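Local coordinates for protein 3-hydroxyacyl-thioester dehydratase X (Mycobacterium tuberculosis, PDB 4OOB) that catalyses the reversible dehydration of (3R)-3-hydroxyacyl-CoA to trans-2-enoyl-CoA, with broad chain-length tolerance and a preference for C8 to C12 substrates, at residues E15-D20 / F45-P50; V39-P44 / N73-Y78; P50-L55 / V105-N110; P62-G67 / T123-Q128. All coordinates share one frame; numbering follows the deposited sequence.

Interaction 1 of 4, residues E15-D20 / F45-P50; sequences EELPID and FALTFP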
# COMPACT_ATOMS: atom_id res chain seq x y z
N GLU A 15 -21.07 -8.16 -2.37
CA GLU A 15 -21.57 -9.44 -1.87
C GLU A 15 -20.58 -10.55 -1.97
O GLU A 15 -20.32 -11.26 -1.01
CB GLU A 15 -22.82 -9.87 -2.66
CG GLU A 15 -24.10 -9.33 -2.07
CD GLU A 15 -24.33 -9.91 -0.70
OE1 GLU A 15 -24.27 -9.15 0.29
OE2 GLU A 15 -24.52 -11.15 -0.63
N GLU A 16 -20.09 -10.77 -3.18
CA GLU A 16 -19.26 -11.93 -3.42
C GLU A 16 -18.37 -11.53 -4.55
O GLU A 16 -18.83 -11.28 -5.67
CB GLU A 16 -20.09 -13.18 -3.77
CG GLU A 16 -19.24 -14.37 -4.22
CD GLU A 16 -19.87 -15.73 -3.92
OE1 GLU A 16 -20.23 -15.95 -2.75
OE2 GLU A 16 -19.96 -16.59 -4.84
N LEU A 17 -17.09 -11.42 -4.24
CA LEU A 17 -16.08 -10.99 -5.17
C LEU A 17 -15.18 -12.20 -5.40
O LEU A 17 -14.58 -12.72 -4.43
CB LEU A 17 -15.32 -9.79 -4.59
CG LEU A 17 -14.46 -8.99 -5.56
CD1 LEU A 17 -15.36 -8.20 -6.49
CD2 LEU A 17 -13.53 -8.08 -4.80
N PRO A 18 -15.16 -12.71 -6.65
CA PRO A 18 -14.26 -13.83 -6.96
C PRO A 18 -12.81 -13.36 -7.06
O PRO A 18 -12.55 -12.19 -7.28
CB PRO A 18 -14.75 -14.34 -8.32
CG PRO A 18 -15.48 -13.20 -8.94
CD PRO A 18 -15.99 -12.32 -7.81
N ILE A 19 -11.89 -14.28 -6.88
CA ILE A 19 -10.48 -13.98 -7.04
C ILE A 19 -10.00 -14.68 -8.29
O ILE A 19 -10.16 -15.89 -8.43
CB ILE A 19 -9.72 -14.42 -5.77
CG1 ILE A 19 -10.05 -13.43 -4.63
CG2 ILE A 19 -8.21 -14.53 -6.02
CD1 ILE A 19 -9.76 -13.93 -3.23
N ASP A 20 -9.45 -13.90 -9.21
CA ASP A 20 -8.75 -14.43 -10.35
C ASP A 20 -7.31 -14.86 -10.03
O ASP A 20 -6.42 -14.01 -9.86
CB ASP A 20 -8.70 -13.42 -11.46
CG ASP A 20 -8.03 -13.98 -12.67
OD1 ASP A 20 -7.80 -15.21 -12.70
OD2 ASP A 20 -7.69 -13.20 -13.59
N PHE A 45 -5.39 -5.50 -0.76
CA PHE A 45 -5.40 -4.10 -1.11
C PHE A 45 -5.75 -3.94 -2.58
O PHE A 45 -6.63 -3.15 -2.94
CB PHE A 45 -4.08 -3.37 -0.78
CG PHE A 45 -4.10 -1.90 -1.14
CD1 PHE A 45 -4.41 -0.93 -0.19
CD2 PHE A 45 -3.82 -1.49 -2.42
CE1 PHE A 45 -4.44 0.43 -0.52
CE2 PHE A 45 -3.88 -0.13 -2.77
CZ PHE A 45 -4.15 0.83 -1.81
N ALA A 46 -5.03 -4.63 -3.46
CA ALA A 46 -5.34 -4.49 -4.90
C ALA A 46 -6.75 -4.97 -5.23
O ALA A 46 -7.53 -4.34 -5.95
CB ALA A 46 -4.31 -5.21 -5.75
N LEU A 47 -7.12 -6.10 -4.65
CA LEU A 47 -8.40 -6.70 -4.97
C LEU A 47 -9.59 -5.77 -4.65
O LEU A 47 -10.59 -5.75 -5.39
CB LEU A 47 -8.52 -7.98 -4.15
CG LEU A 47 -9.79 -8.85 -4.29
CD1 LEU A 47 -9.85 -9.54 -5.65
CD2 LEU A 47 -9.81 -9.85 -3.15
N THR A 48 -9.51 -5.09 -3.51
CA THR A 48 -10.61 -4.27 -3.00
C THR A 48 -10.56 -2.84 -3.49
O THR A 48 -11.55 -2.14 -3.39
CB THR A 48 -10.68 -4.27 -1.44
OG1 THR A 48 -9.51 -3.71 -0.87
CG2 THR A 48 -10.88 -5.70 -0.86
N PHE A 49 -9.45 -2.40 -4.07
CA PHE A 49 -9.25 -0.96 -4.28
C PHE A 49 -10.25 -0.30 -5.22
O PHE A 49 -10.70 0.83 -5.02
CB PHE A 49 -7.86 -0.67 -4.80
CG PHE A 49 -7.46 0.79 -4.64
CD1 PHE A 49 -7.47 1.38 -3.40
CD2 PHE A 49 -7.13 1.55 -5.73
CE1 PHE A 49 -7.10 2.71 -3.23
CE2 PHE A 49 -6.79 2.88 -5.59
CZ PHE A 49 -6.76 3.46 -4.35
N PRO A 50 -10.59 -1.00 -6.28
CA PRO A 50 -11.63 -0.41 -7.09
C PRO A 50 -12.98 -0.27 -6.34
O PRO A 50 -13.68 0.70 -6.60
CB PRO A 50 -11.70 -1.37 -8.29
CG PRO A 50 -10.30 -1.99 -8.34
CD PRO A 50 -10.09 -2.26 -6.87
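No aromatic ring takes part in the contact between L17, I19 and L47; the flat groups that do meet a partner here are two peptide carbonyls. The oxygen of L47 is approached by a methyl, with L17 CD2 3.8 Å from L47 O, and P18 O in turn lies 4.1 Å from L47 CD1. The rings of F45 and F49 leave the helix elsewhere, toward strand 116-128.

This is the edge of a hotdog fold, in which an antiparallel sheet curves around a helix. Strand 12-18 is an outermost strand of that sheet, and through it the contact reaches one flank of helix 43-57 near the surface. L47 is the residue that both L17 and I19 touch. L17 and L47 meet tip to tip, L17 CD2 standing 3.9 Å from L47 CG. Both leucines carry CG anti to their own backbone N (chi1 -166° and -179°), which stretches each branched end across the gap between strand and helix. I19 comes in differently, crossing L47 at about a right angle.

V87 of the neighbouring strand 86-99 bonds to L17 through the backbone and also touches the side chains of L17 and L47, linking the edge strand to its neighbour. Beyond I19 the chain enters helix 21-31, whose N-cap is D20: its OD1 accepts from A22 N. At the contact itself, I19 CG1 sits against both methyls of the helix leucine, 3.9 Å from L47 CD2 and 4.0 Å from L47 CD1.

Interaction 2 of 4, residues V39-P44 / N73-Y78; sequences VPLTYP and NHITQY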
# COMPACT_ATOMS: atom_id res chain seq x y z
N VAL A 39 -3.24 -16.00 -0.93
CA VAL A 39 -2.84 -14.71 -1.48
C VAL A 39 -1.82 -14.09 -0.54
O VAL A 39 -1.89 -14.29 0.68
CB VAL A 39 -4.02 -13.75 -1.68
CG1 VAL A 39 -5.05 -14.39 -2.62
CG2 VAL A 39 -4.64 -13.36 -0.35
N PRO A 40 -0.87 -13.35 -1.11
CA PRO A 40 0.03 -12.54 -0.30
C PRO A 40 -0.70 -11.58 0.64
O PRO A 40 -1.72 -11.03 0.31
CB PRO A 40 0.80 -11.73 -1.34
CG PRO A 40 0.66 -12.50 -2.63
CD PRO A 40 -0.72 -13.08 -2.55
N LEU A 41 -0.10 -11.35 1.80
CA LEU A 41 -0.72 -10.55 2.87
C LEU A 41 -1.28 -9.22 2.38
O LEU A 41 -2.34 -8.84 2.79
CB LEU A 41 0.32 -10.32 3.98
CG LEU A 41 -0.05 -9.40 5.12
CD1 LEU A 41 -1.22 -9.92 5.95
CD2 LEU A 41 1.17 -9.12 6.00
N THR A 42 -0.54 -8.53 1.50
CA THR A 42 -0.96 -7.20 0.97
C THR A 42 -1.91 -7.24 -0.26
O THR A 42 -2.38 -6.20 -0.71
CB THR A 42 0.31 -6.37 0.58
OG1 THR A 42 1.15 -7.13 -0.32
CG2 THR A 42 1.09 -6.00 1.82
N TYR A 43 -2.18 -8.43 -0.82
CA TYR A 43 -2.86 -8.52 -2.09
C TYR A 43 -4.31 -7.99 -2.05
O TYR A 43 -4.79 -7.44 -3.03
CB TYR A 43 -2.81 -9.96 -2.67
CG TYR A 43 -3.74 -10.10 -3.85
CD1 TYR A 43 -3.36 -9.63 -5.08
CD2 TYR A 43 -5.01 -10.65 -3.72
CE1 TYR A 43 -4.21 -9.69 -6.15
CE2 TYR A 43 -5.86 -10.73 -4.80
CZ TYR A 43 -5.45 -10.21 -6.00
OH TYR A 43 -6.24 -10.24 -7.14
N PRO A 44 -5.01 -8.19 -0.90
CA PRO A 44 -6.39 -7.73 -0.86
C PRO A 44 -6.50 -6.21 -0.92
O PRO A 44 -7.59 -5.71 -1.18
CB PRO A 44 -6.92 -8.28 0.47
CG PRO A 44 -6.08 -9.47 0.71
CD PRO A 44 -4.71 -9.11 0.21
N ASN A 73 -0.87 2.62 6.26
CA ASN A 73 -1.64 1.43 5.99
C ASN A 73 -1.49 0.43 7.09
O ASN A 73 -0.35 0.07 7.44
CB ASN A 73 -1.19 0.78 4.69
CG ASN A 73 -2.34 0.07 4.00
OD1 ASN A 73 -2.43 -1.18 3.99
ND2 ASN A 73 -3.24 0.84 3.47
N HIS A 74 -2.62 -0.04 7.62
CA HIS A 74 -2.61 -1.02 8.70
C HIS A 74 -3.48 -2.18 8.27
O HIS A 74 -4.69 -2.02 8.01
CB HIS A 74 -3.12 -0.44 10.02
CG HIS A 74 -2.34 0.73 10.49
ND1 HIS A 74 -1.18 0.61 11.21
CD2 HIS A 74 -2.53 2.05 10.27
CE1 HIS A 74 -0.69 1.81 11.45
NE2 HIS A 74 -1.48 2.70 10.88
N ILE A 75 -2.84 -3.34 8.15
CA ILE A 75 -3.55 -4.55 7.70
C ILE A 75 -3.55 -5.48 8.89
O ILE A 75 -2.50 -5.70 9.50
CB ILE A 75 -2.82 -5.21 6.52
CG1 ILE A 75 -3.15 -4.46 5.23
CG2 ILE A 75 -3.17 -6.69 6.38
CD1 ILE A 75 -2.14 -4.71 4.11
N THR A 76 -4.71 -5.99 9.24
CA THR A 76 -4.77 -7.06 10.24
C THR A 76 -5.35 -8.31 9.58
O THR A 76 -6.52 -8.33 9.24
CB THR A 76 -5.61 -6.65 11.46
OG1 THR A 76 -5.06 -5.45 12.03
CG2 THR A 76 -5.60 -7.72 12.51
N GLN A 77 -4.51 -9.34 9.38
CA GLN A 77 -4.98 -10.59 8.80
C GLN A 77 -5.31 -11.58 9.89
O GLN A 77 -4.41 -12.04 10.55
CB GLN A 77 -3.91 -11.18 7.86
CG GLN A 77 -4.33 -12.47 7.17
CD GLN A 77 -3.34 -12.89 6.10
OE1 GLN A 77 -3.35 -12.42 4.96
NE2 GLN A 77 -2.45 -13.75 6.49
N TYR A 78 -6.59 -11.97 10.04
CA TYR A 78 -7.04 -12.95 11.06
C TYR A 78 -6.82 -14.35 10.55
O TYR A 78 -6.51 -15.24 11.31
CB TYR A 78 -8.52 -12.73 11.45
CG TYR A 78 -8.73 -11.35 12.06
CD1 TYR A 78 -8.37 -11.08 13.38
CD2 TYR A 78 -9.23 -10.31 11.30
CE1 TYR A 78 -8.52 -9.81 13.95
CE2 TYR A 78 -9.39 -9.02 11.82
CZ TYR A 78 -9.02 -8.76 13.16
OH TYR A 78 -9.15 -7.50 13.67
O HOH W 1 -3.95 -14.27 2.75
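L41, I75 and the aliphatic part of Q77 make up the apolar body of this contact. CD1 of L41 does most of the touching: it sits 3.8 Å from I75 CG2 and 3.5 Å from Q77 CB, so one methyl settles between two side chains that leave strand 69-77 on the same side. The same L41 CD1 also lies 3.4 Å from Q77 OE1, a packing approach and not a bond. L41 reaches there with CG anti to its backbone N (chi1 174°). Beside it T42 meets I75 at about a right angle, T42 CG2 lying 4.2 Å from I75 CD1.

The polar part runs through Q77, whose chain is extended beyond CG. No direct hydrogen bond joins the two segments; instead one water donates both ways, to V39 O at 2.9 Å and to Q77 OE1 at 2.9 Å. The other end of the same amide is also held, since Q77 NE2 bonds to D210 O, and the two bonds together should fix how the amide is rotated. T42 pairs its hydroxyl with Y27 OH.

Backbone bonding shapes the loop: P40 to Y43 form a type I turn, with Y43 N 2.9 Å from P40 O, leading straight into helix 43-57.

In this hotdog fold the contact is buried where the start of that helix meets the sheet. W119 of strand 116-128, whose NE1 bonds to L41 O, flanks it, Y214 of strand 212-218 packs on L41 and T42, and V24 of helix 21-31 backs V39, P40 and Y43.

Interaction 3 of 4, residues P50-L55 / V105-N110; sequences PSVMSL and VDLVTN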
# COMPACT_ATOMS: atom_id res chain seq x y z
N PRO A 50 -10.59 -1.00 -6.28
CA PRO A 50 -11.63 -0.41 -7.09
C PRO A 50 -12.98 -0.27 -6.34
O PRO A 50 -13.68 0.70 -6.60
CB PRO A 50 -11.70 -1.37 -8.29
CG PRO A 50 -10.30 -1.99 -8.34
CD PRO A 50 -10.09 -2.26 -6.87
N SER A 51 -13.31 -1.17 -5.40
CA SER A 51 -14.49 -0.98 -4.53
C SER A 51 -14.31 0.19 -3.55
O SER A 51 -15.25 0.93 -3.26
CB SER A 51 -14.83 -2.25 -3.75
OG SER A 51 -14.92 -3.37 -4.64
N VAL A 52 -13.09 0.35 -3.07
CA VAL A 52 -12.73 1.49 -2.23
C VAL A 52 -12.97 2.87 -2.91
O VAL A 52 -13.64 3.73 -2.35
CB VAL A 52 -11.27 1.38 -1.78
CG1 VAL A 52 -10.75 2.72 -1.28
CG2 VAL A 52 -11.13 0.30 -0.72
N MET A 53 -12.39 3.06 -4.09
CA MET A 53 -12.60 4.27 -4.90
C MET A 53 -14.02 4.45 -5.51
O MET A 53 -14.34 5.54 -5.99
CB MET A 53 -11.57 4.28 -6.02
CG MET A 53 -10.13 4.47 -5.53
SD MET A 53 -9.97 6.10 -4.77
CE MET A 53 -10.07 5.69 -3.06
N SER A 54 -14.85 3.40 -5.54
CA SER A 54 -16.21 3.58 -5.98
C SER A 54 -16.97 4.22 -4.83
O SER A 54 -17.99 4.87 -5.00
CB SER A 54 -16.81 2.25 -6.43
OG SER A 54 -17.39 1.60 -5.35
N LEU A 55 -16.46 4.10 -3.62
CA LEU A 55 -17.07 4.79 -2.52
C LEU A 55 -16.81 6.29 -2.60
O LEU A 55 -17.66 7.10 -2.24
CB LEU A 55 -16.55 4.23 -1.20
CG LEU A 55 -16.91 4.97 0.10
CD1 LEU A 55 -18.40 5.12 0.33
CD2 LEU A 55 -16.28 4.24 1.27
N VAL A 105 -8.03 11.20 4.98
CA VAL A 105 -9.22 10.41 5.26
C VAL A 105 -8.83 8.95 5.43
O VAL A 105 -7.91 8.47 4.77
CB VAL A 105 -10.23 10.52 4.12
CG1 VAL A 105 -9.61 10.03 2.80
CG2 VAL A 105 -11.48 9.74 4.46
N ASP A 106 -9.55 8.25 6.28
CA ASP A 106 -9.33 6.84 6.47
C ASP A 106 -10.33 6.03 5.67
O ASP A 106 -11.54 6.28 5.71
CB ASP A 106 -9.47 6.47 7.93
CG ASP A 106 -8.33 6.96 8.82
OD1 ASP A 106 -7.22 7.38 8.37
OD2 ASP A 106 -8.59 6.93 10.03
N LEU A 107 -9.82 5.01 4.98
CA LEU A 107 -10.66 4.07 4.18
C LEU A 107 -10.54 2.70 4.81
O LEU A 107 -9.46 2.15 4.83
CB LEU A 107 -10.17 4.02 2.75
CG LEU A 107 -10.66 5.08 1.75
CD1 LEU A 107 -11.45 6.18 2.38
CD2 LEU A 107 -9.54 5.65 0.91
N VAL A 108 -11.64 2.21 5.38
CA VAL A 108 -11.58 1.08 6.31
C VAL A 108 -12.28 -0.05 5.56
O VAL A 108 -13.44 0.10 5.15
CB VAL A 108 -12.26 1.47 7.64
CG1 VAL A 108 -12.31 0.34 8.63
CG2 VAL A 108 -11.56 2.69 8.26
N THR A 109 -11.54 -1.13 5.32
CA THR A 109 -12.05 -2.24 4.54
C THR A 109 -12.06 -3.56 5.35
O THR A 109 -11.07 -3.92 6.03
CB THR A 109 -11.24 -2.39 3.24
OG1 THR A 109 -11.40 -1.21 2.46
CG2 THR A 109 -11.73 -3.51 2.38
N ASN A 110 -13.20 -4.24 5.24
CA ASN A 110 -13.44 -5.55 5.84
C ASN A 110 -13.68 -6.56 4.71
O ASN A 110 -14.66 -6.45 3.94
CB ASN A 110 -14.67 -5.51 6.78
CG ASN A 110 -14.34 -4.91 8.15
OD1 ASN A 110 -13.88 -5.61 9.03
ND2 ASN A 110 -14.54 -3.59 8.31
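V52 overlaps L107 with one methyl and T109 with the other. Its CG1 stands 3.8 Å from L107 CG and 3.9 Å from L107 CD2, while CG2 is 3.5 Å from T109 OG1. Placing CG1 anti to the backbone N (chi1 164°) is what spreads the two branches along the strand, one to each of these residues.

This is the packing of a hotdog fold, the helix lying in the curve of an antiparallel sheet. The axes of helix segment 50-55 and strand segment 105-110 approach to 9.9 Å, with 132° between their N-to-C directions. L107 and T109, two apart on the strand, both face the helix.

M53 starts off pointing away from the strand, but its chain bends at chi2 and chi3 and swings the methyl back: M53 CE comes to 4.0 Å from L107 CD2, the two side chains crossing at about a right angle. L107 is thus met by two neighbouring helix residues, and A93 and F125 from the strands next to its own also touch it. Alternate residues point to the other face, where D106 forms a salt bridge with R97 and a hydrogen bond with T124.

The helix is kinked at P50 and S51, and several of its backbone bonds here are weak. A serine adds a further tie within it: S54 OG donates to S51 O over 3.1 Å, tilted 29° from the carbonyl plane.

Interaction 4 of 4, residues P62-G67 / T123-Q128; sequences PFAAMG and TTFLHQ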
# COMPACT_ATOMS: atom_id res chain seq x y z
N PRO A 62 -10.67 2.70 -10.94
CA PRO A 62 -9.43 2.06 -10.49
C PRO A 62 -8.17 3.04 -10.52
O PRO A 62 -7.22 2.88 -11.33
CB PRO A 62 -9.28 0.93 -11.50
CG PRO A 62 -9.68 1.62 -12.78
CD PRO A 62 -10.83 2.55 -12.40
N PHE A 63 -8.23 4.06 -9.67
CA PHE A 63 -7.19 5.09 -9.54
C PHE A 63 -7.39 5.68 -8.16
O PHE A 63 -8.54 5.94 -7.74
CB PHE A 63 -7.30 6.29 -10.52
CG PHE A 63 -7.68 5.96 -11.95
CD1 PHE A 63 -6.73 5.95 -12.96
CD2 PHE A 63 -9.02 5.79 -12.31
CE1 PHE A 63 -7.08 5.70 -14.26
CE2 PHE A 63 -9.39 5.53 -13.62
CZ PHE A 63 -8.41 5.47 -14.60
N ALA A 64 -6.28 5.95 -7.49
CA ALA A 64 -6.29 6.85 -6.35
C ALA A 64 -6.45 8.20 -7.01
O ALA A 64 -6.08 8.37 -8.17
CB ALA A 64 -5.00 6.75 -5.55
N ALA A 65 -7.04 9.15 -6.30
CA ALA A 65 -7.22 10.50 -6.86
C ALA A 65 -5.84 10.97 -7.26
O ALA A 65 -4.80 10.63 -6.60
CB ALA A 65 -7.85 11.48 -5.86
N MET A 66 -5.83 11.73 -8.34
CA MET A 66 -4.59 12.09 -8.97
C MET A 66 -3.82 12.90 -7.95
O MET A 66 -4.34 13.76 -7.27
CB MET A 66 -4.85 12.87 -10.25
CG MET A 66 -3.71 12.79 -11.25
SD MET A 66 -4.08 13.71 -12.75
CE MET A 66 -5.65 13.09 -13.33
N GLY A 67 -2.57 12.57 -7.77
CA GLY A 67 -1.80 13.32 -6.83
C GLY A 67 -1.90 12.93 -5.35
O GLY A 67 -0.91 13.23 -4.62
N THR A 123 -6.45 2.35 5.56
CA THR A 123 -5.63 2.98 4.59
C THR A 123 -5.92 4.46 4.78
O THR A 123 -7.08 4.88 4.78
CB THR A 123 -6.11 2.62 3.17
OG1 THR A 123 -5.83 1.24 2.91
CG2 THR A 123 -5.47 3.56 2.10
N THR A 124 -4.87 5.24 4.86
CA THR A 124 -5.02 6.63 4.99
C THR A 124 -4.39 7.27 3.77
O THR A 124 -3.20 7.09 3.51
CB THR A 124 -4.36 7.08 6.30
OG1 THR A 124 -5.08 6.49 7.37
CG2 THR A 124 -4.43 8.54 6.49
N PHE A 125 -5.21 8.00 3.04
CA PHE A 125 -4.76 8.83 1.94
C PHE A 125 -4.81 10.32 2.33
O PHE A 125 -5.70 10.77 3.07
CB PHE A 125 -5.61 8.57 0.69
CG PHE A 125 -5.13 7.42 -0.13
CD1 PHE A 125 -3.95 7.51 -0.83
CD2 PHE A 125 -5.87 6.27 -0.24
CE1 PHE A 125 -3.50 6.46 -1.62
CE2 PHE A 125 -5.41 5.20 -0.99
CZ PHE A 125 -4.22 5.28 -1.66
N LEU A 126 -3.78 11.03 1.88
CA LEU A 126 -3.67 12.50 1.92
C LEU A 126 -4.07 13.02 0.54
O LEU A 126 -3.43 12.69 -0.50
CB LEU A 126 -2.24 12.98 2.25
CG LEU A 126 -2.00 14.51 2.28
CD1 LEU A 126 -2.63 15.16 3.49
CD2 LEU A 126 -0.53 14.85 2.24
N HIS A 127 -5.18 13.75 0.51
CA HIS A 127 -5.60 14.44 -0.68
C HIS A 127 -5.09 15.87 -0.66
O HIS A 127 -5.57 16.71 0.09
CB HIS A 127 -7.10 14.40 -0.77
CG HIS A 127 -7.63 13.00 -0.91
ND1 HIS A 127 -7.44 12.25 -2.06
CD2 HIS A 127 -8.33 12.22 -0.07
CE1 HIS A 127 -8.00 11.07 -1.91
NE2 HIS A 127 -8.55 11.02 -0.71
N GLN A 128 -4.12 16.14 -1.50
CA GLN A 128 -3.45 17.42 -1.44
C GLN A 128 -4.39 18.60 -1.70
O GLN A 128 -5.31 18.54 -2.57
CB GLN A 128 -2.29 17.49 -2.43
CG GLN A 128 -1.39 16.28 -2.52
CD GLN A 128 -0.05 16.60 -3.18
OE1 GLN A 128 0.42 15.89 -4.09
NE2 GLN A 128 0.53 17.70 -2.77
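A64 and F125 form the enclosed end of this contact, whereas A65, H127 and Q128 lie toward its partly exposed end. In the hotdog fold of this chain, the loop carrying 62-67 follows helix 43-57 and passes alongside strand 116-128 of the sheet. Over 64-67 and 125-128 the two chains run within 31° of the same direction.

At the buried end the A64 methyl meets the F125 ring obliquely, A64 CB lying 4.2 Å from F125 CE1. The phenylalanine swings toward the loop with CG anti to its carbonyl carbon (chi1 -86°). Enclosure comes from elsewhere too: F49 of helix 43-57 packs on both A64 and F125, and the ring of H70 meets that of F125 with the planes at about 35°. The backbone of A64 is pinned as well, its N bonded to D170 OD1.

One residue on in the loop, and two on in the strand, the contact is just as close but less enclosed. H127 brings its imidazole up beside the A65 methyl, again obliquely, with A65 CB 3.9 Å from H127 ND1 and 4.0 Å from H127 CE1. Both A65 and H127 also touch a crystal neighbour.

At the far end the chain turns at G67 with a positive phi, carrying its carbonyl to the extended side chain of Q128. Though G67 itself is buried, the glutamine is partly exposed. The aliphatic part of the glutamine lies alongside the carbonyl, Q128 CG being 3.7 Å from G67 O.

How the interactions relate
Interactions 1, 2 and 3 follow helix 43-57 and the turn leading into it across the sheet: 2 is buried at its start, 3 is buried further along, and 1 lies at the surface on the edge strand. Interaction 4 is partly buried and joins the loop after that helix to the same sheet. Chemistry changes with place: 1 is aliphatic, 3 mostly so but with a threonine hydroxyl against a valine methyl, 2 adds a bridging water, and 4 sets two alanines against rings and a glycine carbonyl against a glutamine. Interactions 1 and 3 share P50, and L107 N probably bonds to T123 O between the neighbouring strands of 3 and 4.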